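Local coordinates for adenosine monophosphate-protein transferase vopS (Vibrio parahaemolyticus, PDB 3LET) that transfers AMP from ATP to a threonine of the host Rho GTPases RhoA, Rac and Cdc42, preventing effector binding and thereby inhibiting actin assembly in infected cells, at residues S21-H26 with M69-L74; A173-N178 with N300-N305. All coordinates share one frame; numbering follows the deposited sequence.

Contact 1: S21-H26 with M69-L74; sequences SSSVEH and MTEVML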
ATOM      1  N   SER A  21      13.146   2.652 -24.485  1.00 39.66           N
ATOM      2  CA  SER A  21      12.691   1.665 -23.519  1.00 40.20           C
ATOM      3  C   SER A  21      13.297   1.905 -22.132  1.00 37.49           C
ATOM      4  O   SER A  21      12.748   1.446 -21.140  1.00 29.88           O
ATOM      5  CB  SER A  21      12.989   0.247 -24.013  1.00 46.18           C
ATOM      6  OG  SER A  21      14.331   0.127 -24.453  1.00 51.01           O
ATOM      7  N   SER A  22      14.408   2.635 -22.055  1.00 25.79           N
ATOM      8  CA  SER A  22      15.020   2.914 -20.753  1.00 26.04           C
ATOM      9  C   SER A  22      15.912   4.144 -20.805  1.00 27.01           C
ATOM     10  O   SER A  22      16.142   4.723 -21.880  1.00 24.02           O
ATOM     11  CB  SER A  22      15.857   1.723 -20.297  1.00 35.67           C
ATOM     12  OG  SER A  22      17.110   1.701 -20.952  1.00 27.09           O
ATOM     13  N   SER A  23      16.457   4.514 -19.649  1.00 20.67           N
ATOM     14  CA  SER A  23      17.306   5.692 -19.564  1.00 21.31           C
ATOM     15  C   SER A  23      18.594   5.506 -20.355  1.00 21.43           C
ATOM     16  O   SER A  23      19.215   6.480 -20.765  1.00 21.84           O
ATOM     17  CB  SER A  23      17.650   5.989 -18.101  1.00 21.71           C
ATOM     18  OG  SER A  23      18.529   4.997 -17.565  1.00 21.10           O
ATOM     19  N   VAL A  24      19.007   4.260 -20.559  1.00 22.75           N
ATOM     20  CA  VAL A  24      20.260   4.009 -21.257  1.00 22.23           C
ATOM     21  C   VAL A  24      20.164   4.480 -22.711  1.00 25.85           C
ATOM     22  O   VAL A  24      20.999   5.255 -23.175  1.00 25.67           O
ATOM     23  CB  VAL A  24      20.630   2.516 -21.191  1.00 24.68           C
ATOM     24  CG1 VAL A  24      21.802   2.206 -22.124  1.00 30.90           C
ATOM     25  CG2 VAL A  24      20.927   2.104 -19.718  1.00 23.75           C
ATOM     26  N   GLU A  25      19.134   4.040 -23.428  1.00 24.83           N
ATOM     27  CA  GLU A  25      18.968   4.478 -24.817  1.00 26.95           C
ATOM     28  C   GLU A  25      18.692   5.975 -24.892  1.00 30.76           C
ATOM     29  O   GLU A  25      19.195   6.656 -25.784  1.00 34.11           O
ATOM     30  CB  GLU A  25      17.824   3.721 -25.505  1.00 35.55           C
ATOM     31  CG  GLU A  25      18.091   2.240 -25.720  1.00 50.46           C
ATOM     32  CD  GLU A  25      17.826   1.396 -24.479  1.00 53.67           C
ATOM     33  OE1 GLU A  25      17.019   1.819 -23.623  1.00 46.39           O
ATOM     34  OE2 GLU A  25      18.417   0.298 -24.368  1.00 49.04           O
ATOM     35  N   HIS A  26      17.878   6.485 -23.970  1.00 24.02           N
ATOM     36  CA  HIS A  26      17.612   7.931 -23.886  1.00 25.76           C
ATOM     37  C   HIS A  26      18.904   8.748 -23.724  1.00 29.41           C
ATOM     38  O   HIS A  26      19.137   9.718 -24.445  1.00 28.65           O
ATOM     39  CB  HIS A  26      16.662   8.214 -22.713  1.00 19.15           C
ATOM     40  CG  HIS A  26      16.196   9.633 -22.630  1.00 21.34           C
ATOM     41  ND1 HIS A  26      15.021   9.991 -22.002  1.00 24.97           N
ATOM     42  CD2 HIS A  26      16.739  10.786 -23.089  1.00 24.40           C
ATOM     43  CE1 HIS A  26      14.861  11.301 -22.075  1.00 22.85           C
ATOM     44  NE2 HIS A  26      15.889  11.808 -22.734  1.00 24.28           N
ATOM     45  N   MET A  69      17.934   7.355 -12.191  1.00 13.39           N
ATOM     46  CA  MET A  69      17.922   7.077 -10.738  1.00 12.79           C
ATOM     47  C   MET A  69      16.927   5.996 -10.360  1.00 14.12           C
ATOM     48  O   MET A  69      17.225   5.107  -9.532  1.00 15.24           O
ATOM     49  CB  MET A  69      17.572   8.337  -9.990  1.00 21.04           C
ATOM     50  CG  MET A  69      18.674   9.323 -10.220  1.00 31.03           C
ATOM     51  SD  MET A  69      19.767   9.106  -8.879  1.00 48.94           S
ATOM     52  CE  MET A  69      19.114  10.539  -8.025  1.00 29.90           C
ATOM     53  N   THR A  70      15.756   6.052 -10.971  1.00 13.98           N
ATOM     54  CA  THR A  70      14.726   5.043 -10.690  1.00 18.46           C
ATOM     55  C   THR A  70      15.223   3.662 -11.081  1.00 16.16           C
ATOM     56  O   THR A  70      15.095   2.698 -10.313  1.00 14.03           O
ATOM     57  CB  THR A  70      13.435   5.340 -11.468  1.00 18.25           C
ATOM     58  OG1 THR A  70      12.918   6.594 -11.031  1.00 15.87           O
ATOM     59  CG2 THR A  70      12.353   4.241 -11.209  1.00 17.04           C
ATOM     60  N   GLU A  71      15.768   3.545 -12.286  1.00 15.02           N
ATOM     61  CA  GLU A  71      16.312   2.260 -12.764  1.00 13.81           C
ATOM     62  C   GLU A  71      17.427   1.756 -11.854  1.00 19.60           C
ATOM     63  O   GLU A  71      17.453   0.592 -11.507  1.00 16.03           O
ATOM     64  CB  GLU A  71      16.843   2.385 -14.196  1.00 13.17           C
ATOM     65  CG  GLU A  71      15.676   2.547 -15.179  1.00 18.07           C
ATOM     66  CD  GLU A  71      16.128   2.971 -16.553  1.00 20.94           C
ATOM     67  OE1 GLU A  71      17.321   2.834 -16.846  1.00 26.35           O
ATOM     68  OE2 GLU A  71      15.271   3.432 -17.327  1.00 26.48           O
ATOM     69  N   VAL A  72      18.340   2.629 -11.447  1.00 14.25           N
ATOM     70  CA  VAL A  72      19.396   2.184 -10.533  1.00 13.18           C
ATOM     71  C   VAL A  72      18.739   1.664  -9.254  1.00 13.61           C
ATOM     72  O   VAL A  72      19.112   0.609  -8.735  1.00 12.85           O
ATOM     73  CB  VAL A  72      20.374   3.309 -10.177  1.00 16.42           C
ATOM     74  CG1 VAL A  72      21.309   2.860  -9.054  1.00 26.47           C
ATOM     75  CG2 VAL A  72      21.185   3.692 -11.416  1.00 14.03           C
ATOM     76  N   MET A  73      17.783   2.420  -8.736  1.00 12.60           N
ATOM     77  CA  MET A  73      17.209   2.074  -7.430  1.00 15.73           C
ATOM     78  C   MET A  73      16.477   0.720  -7.494  1.00 13.01           C
ATOM     79  O   MET A  73      16.489  -0.047  -6.539  1.00 15.05           O
ATOM     80  CB  MET A  73      16.247   3.167  -6.952  1.00 16.10           C
ATOM     81  CG  MET A  73      16.935   4.407  -6.371  1.00 17.57           C
ATOM     82  SD  MET A  73      18.290   4.062  -5.205  1.00 20.12           S
ATOM     83  CE  MET A  73      17.433   3.295  -3.844  1.00 18.58           C
ATOM     84  N   LEU A  74      15.816   0.430  -8.605  1.00 15.25           N
ATOM     85  CA  LEU A  74      15.091  -0.841  -8.703  1.00 12.71           C
ATOM     86  C   LEU A  74      16.044  -2.043  -8.730  1.00 16.82           C
ATOM     87  O   LEU A  74      15.635  -3.177  -8.427  1.00 18.54           O
ATOM     88  CB  LEU A  74      14.205  -0.843  -9.966  1.00 12.92           C
ATOM     89  CG  LEU A  74      13.016   0.116  -9.898  1.00 18.18           C
ATOM     90  CD1 LEU A  74      12.429   0.338 -11.306  1.00 20.35           C
ATOM     91  CD2 LEU A  74      11.920  -0.430  -8.937  1.00 18.74           C
TER

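Contact 2: A173-N178 with N300-N305; sequences AAWIIN and NPLAMN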
ATOM      1  N   ALA A 173     -24.329  -4.335  10.284  1.00 12.57           N
ATOM      2  CA  ALA A 173     -24.433  -2.904   9.952  1.00 16.20           C
ATOM      3  C   ALA A 173     -24.350  -2.030  11.197  1.00 18.42           C
ATOM      4  O   ALA A 173     -23.589  -1.074  11.234  1.00 12.81           O
ATOM      5  CB  ALA A 173     -25.713  -2.598   9.171  1.00 12.99           C
ATOM      6  N   ALA A 174     -25.101  -2.371  12.240  1.00 15.21           N
ATOM      7  CA  ALA A 174     -25.051  -1.616  13.492  1.00 14.10           C
ATOM      8  C   ALA A 174     -23.666  -1.553  14.106  1.00 17.30           C
ATOM      9  O   ALA A 174     -23.274  -0.528  14.680  1.00 17.12           O
ATOM     10  CB  ALA A 174     -26.032  -2.234  14.529  1.00 19.00           C
ATOM     11  N   TRP A 175     -22.944  -2.665  14.009  1.00 11.25           N
ATOM     12  CA  TRP A 175     -21.607  -2.774  14.579  1.00 11.54           C
ATOM     13  C   TRP A 175     -20.680  -1.840  13.825  1.00 12.64           C
ATOM     14  O   TRP A 175     -19.945  -1.072  14.436  1.00 14.01           O
ATOM     15  CB  TRP A 175     -21.105  -4.204  14.477  1.00  9.98           C
ATOM     16  CG  TRP A 175     -19.665  -4.361  14.907  1.00 10.39           C
ATOM     17  CD1 TRP A 175     -19.137  -4.210  16.180  1.00 15.52           C
ATOM     18  CD2 TRP A 175     -18.590  -4.751  14.069  1.00 11.89           C
ATOM     19  NE1 TRP A 175     -17.779  -4.472  16.154  1.00 16.77           N
ATOM     20  CE2 TRP A 175     -17.427  -4.812  14.875  1.00 15.05           C
ATOM     21  CE3 TRP A 175     -18.495  -5.072  12.706  1.00 14.86           C
ATOM     22  CZ2 TRP A 175     -16.187  -5.149  14.346  1.00 15.74           C
ATOM     23  CZ3 TRP A 175     -17.259  -5.416  12.197  1.00 13.49           C
ATOM     24  CH2 TRP A 175     -16.130  -5.441  13.011  1.00 15.04           C
ATOM     25  N   ILE A 176     -20.727  -1.903  12.504  1.00 15.55           N
ATOM     26  CA  ILE A 176     -19.856  -1.035  11.695  1.00 13.75           C
ATOM     27  C   ILE A 176     -20.200   0.443  11.960  1.00 16.80           C
ATOM     28  O   ILE A 176     -19.322   1.274  12.180  1.00 13.17           O
ATOM     29  CB  ILE A 176     -20.000  -1.353  10.186  1.00 11.14           C
ATOM     30  CG1 ILE A 176     -19.633  -2.816   9.898  1.00 13.37           C
ATOM     31  CG2 ILE A 176     -19.073  -0.426   9.358  1.00 15.86           C
ATOM     32  CD1 ILE A 176     -20.059  -3.292   8.501  1.00 19.48           C
ATOM     33  N   ILE A 177     -21.491   0.757  11.928  1.00 11.63           N
ATOM     34  CA  ILE A 177     -21.966   2.125  12.072  1.00 12.04           C
ATOM     35  C   ILE A 177     -21.512   2.679  13.405  1.00 17.25           C
ATOM     36  O   ILE A 177     -21.045   3.814  13.480  1.00 15.91           O
ATOM     37  CB  ILE A 177     -23.513   2.194  11.956  1.00 16.67           C
ATOM     38  CG1 ILE A 177     -23.924   2.021  10.491  1.00 15.55           C
ATOM     39  CG2 ILE A 177     -24.065   3.542  12.505  1.00 15.94           C
ATOM     40  CD1 ILE A 177     -25.443   1.669  10.269  1.00 16.96           C
ATOM     41  N   ASN A 178     -21.610   1.866  14.458  1.00 15.71           N
ATOM     42  CA  ASN A 178     -21.233   2.303  15.797  1.00 15.52           C
ATOM     43  C   ASN A 178     -19.736   2.529  15.949  1.00 15.53           C
ATOM     44  O   ASN A 178     -19.294   3.506  16.576  1.00 19.86           O
ATOM     45  CB  ASN A 178     -21.669   1.271  16.827  1.00 21.54           C
ATOM     46  CG  ASN A 178     -21.379   1.715  18.239  1.00 34.09           C
ATOM     47  OD1 ASN A 178     -22.040   2.603  18.767  1.00 32.73           O
ATOM     48  ND2 ASN A 178     -20.375   1.111  18.848  1.00 25.14           N
ATOM     49  N   ASN A 300     -20.308 -12.357  14.319  1.00 17.56           N
ATOM     50  CA  ASN A 300     -19.778 -12.241  15.667  1.00 24.75           C
ATOM     51  C   ASN A 300     -19.011 -10.924  15.778  1.00 14.50           C
ATOM     52  O   ASN A 300     -17.983 -10.767  15.136  1.00 22.32           O
ATOM     53  CB  ASN A 300     -18.808 -13.393  15.916  1.00 34.23           C
ATOM     54  CG  ASN A 300     -19.434 -14.759  15.621  1.00 49.91           C
ATOM     55  OD1 ASN A 300     -20.274 -15.236  16.377  1.00 42.91           O
ATOM     56  ND2 ASN A 300     -19.020 -15.387  14.518  1.00 38.82           N
ATOM     57  N   PRO A 301     -19.516  -9.968  16.568  1.00 18.16           N
ATOM     58  CA  PRO A 301     -18.823  -8.673  16.624  1.00 18.00           C
ATOM     59  C   PRO A 301     -17.487  -8.834  17.375  1.00 22.30           C
ATOM     60  O   PRO A 301     -17.383  -9.684  18.260  1.00 21.54           O
ATOM     61  CB  PRO A 301     -19.809  -7.799  17.410  1.00 23.00           C
ATOM     62  CG  PRO A 301     -20.568  -8.794  18.256  1.00 30.00           C
ATOM     63  CD  PRO A 301     -20.787  -9.929  17.313  1.00 28.87           C
ATOM     64  N   LEU A 302     -16.474  -8.056  17.016  1.00 17.69           N
ATOM     65  CA  LEU A 302     -15.159  -8.174  17.649  1.00 17.90           C
ATOM     66  C   LEU A 302     -15.045  -7.317  18.889  1.00 17.94           C
ATOM     67  O   LEU A 302     -15.388  -6.141  18.865  1.00 24.96           O
ATOM     68  CB  LEU A 302     -14.062  -7.703  16.678  1.00 15.44           C
ATOM     69  CG  LEU A 302     -13.817  -8.580  15.448  1.00 20.97           C
ATOM     70  CD1 LEU A 302     -12.856  -7.892  14.445  1.00 19.25           C
ATOM     71  CD2 LEU A 302     -13.267  -9.926  15.878  1.00 22.88           C
ATOM     72  N   ALA A 303     -14.515  -7.884  19.972  1.00 20.02           N
ATOM     73  CA  ALA A 303     -14.146  -7.069  21.135  1.00 27.04           C
ATOM     74  C   ALA A 303     -13.002  -6.129  20.736  1.00 22.12           C
ATOM     75  O   ALA A 303     -12.283  -6.416  19.798  1.00 21.05           O
ATOM     76  CB  ALA A 303     -13.710  -7.957  22.291  1.00 34.32           C
ATOM     77  N   MET A 304     -12.839  -5.008  21.433  1.00 21.13           N
ATOM     78  CA  MET A 304     -11.731  -4.103  21.128  1.00 27.01           C
ATOM     79  C   MET A 304     -10.402  -4.798  21.320  1.00 22.94           C
ATOM     80  O   MET A 304      -9.473  -4.612  20.542  1.00 19.31           O
ATOM     81  CB  MET A 304     -11.777  -2.862  22.010  1.00 38.01           C
ATOM     82  CG  MET A 304     -12.852  -1.875  21.613  1.00 49.68           C
ATOM     83  SD  MET A 304     -12.652  -0.317  22.505  1.00 69.20           S
ATOM     84  CE  MET A 304     -10.869  -0.071  22.403  1.00 38.38           C
ATOM     85  N   ASN A 305     -10.311  -5.592  22.378  1.00 24.84           N
ATOM     86  CA  ASN A 305      -9.142  -6.420  22.616  1.00 28.00           C
ATOM     87  C   ASN A 305      -8.800  -7.312  21.425  1.00 22.46           C
ATOM     88  O   ASN A 305      -7.621  -7.512  21.104  1.00 22.06           O
ATOM     89  CB  ASN A 305      -9.403  -7.305  23.834  1.00 27.20           C
ATOM     90  CG  ASN A 305      -9.081  -6.609  25.122  1.00 38.23           C
ATOM     91  OD1 ASN A 305      -8.502  -5.515  25.126  1.00 42.36           O
ATOM     92  ND2 ASN A 305      -9.449  -7.230  26.235  1.00 38.84           N
TER
HETATM   93  O   HOH W   1     -15.504  -3.704  17.804  1.00 26.96           O

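Contact 1: S21-H26 with M69-L74
E71 reaches from the side of helix 58-75 to the first turn of helix 23-30, where its carboxylate meets S22 and S23. Its CB already points at the partner segment, and CG stands anti to the carbonyl carbon (chi1 -71°) with the chain extended beyond it, which carries the acid over to the start of helix 23-30. At the end of that chain E71 CD lies 3.3 Å from S23 OG. E71 OE2 accepts the hydrogen bond from S23 N at 2.8 Å through its syn lone pair, and also touches S22 CB at 3.5 Å. The other oxygen, E71 OE1, takes the hydroxyl of S23, with S23 OG 2.6 Å away and standing 50° out of the carboxylate plane; a weak second bond from S23 N reaches it too. The anion thus sits at the N terminus of a helix capped by S22, whose OG accepts from V24 N at 3.2 Å, and the helix dipole would be expected to stabilise its charge. S22 OG in turn donates to E25 OE1 at 2.7 Å, a second acid of the same first turn. P39, on helix 39-45, packs against S23, V24 and E71, while S23 also touches L64 and A68.

Contact 2: A173-N178 with N300-N305
Beside the helix 281-295 that carries most of the Fic motif, helix 168-179 packs W175 against the Fido-region loop leading into helix 304-311. CG of W175 lies anti to the backbone N (chi1 174°), which sends the indole away from its own helix and across to P301 and L302. CB of P301 sits over one face of the five-membered ring: it makes a CH-pi contact 4.1 Å from the centroid of that W175 ring, 22° off the normal, and comes within 3.9 Å of W175 CD1. Further along the indole, W175 CZ2 meets L302 CB at 4.1 Å. The backbone N of L302, 3.9 Å from W175 NE1, is buried here and finds no hydrogen-bonding partner. W175 NE1 itself is satisfied by a water, which accepts from it at 2.9 Å and donates to L302 O at 2.7 Å, a bridge that links the indole to the loop backbone. W175 also packs on R286 and Y289 of helix 281-295, with F160, edge-to-face, and F299 completing its aromatic surroundings. R286, which by similarity probably binds ATP, is the final arginine of the Fic motif, HxFx(D/E)GNGRxxR.

After helix 14-18 the chain enters helix 23-30 and passes through helix 39-45 and helix 51-56, and contact 1 closes that excursion when helix 58-75 returns to the start of helix 23-30, a loop of 42 residues within the N-terminal family region. The chain then runs through further helices, including the long helix 113-139, before contact 2 opens at helix 168-179. Contact 2 closes after 121 residues, bringing the loop before helix 304-311 back to helix 168-179. The two closures follow one another in series and neither nest nor cross. They lie on opposite sides of the chain's centre; contact 1 ties together N-terminal helices, whereas contact 2 joins helix 168-179 to the C-terminal Fido segment before helix 304-311.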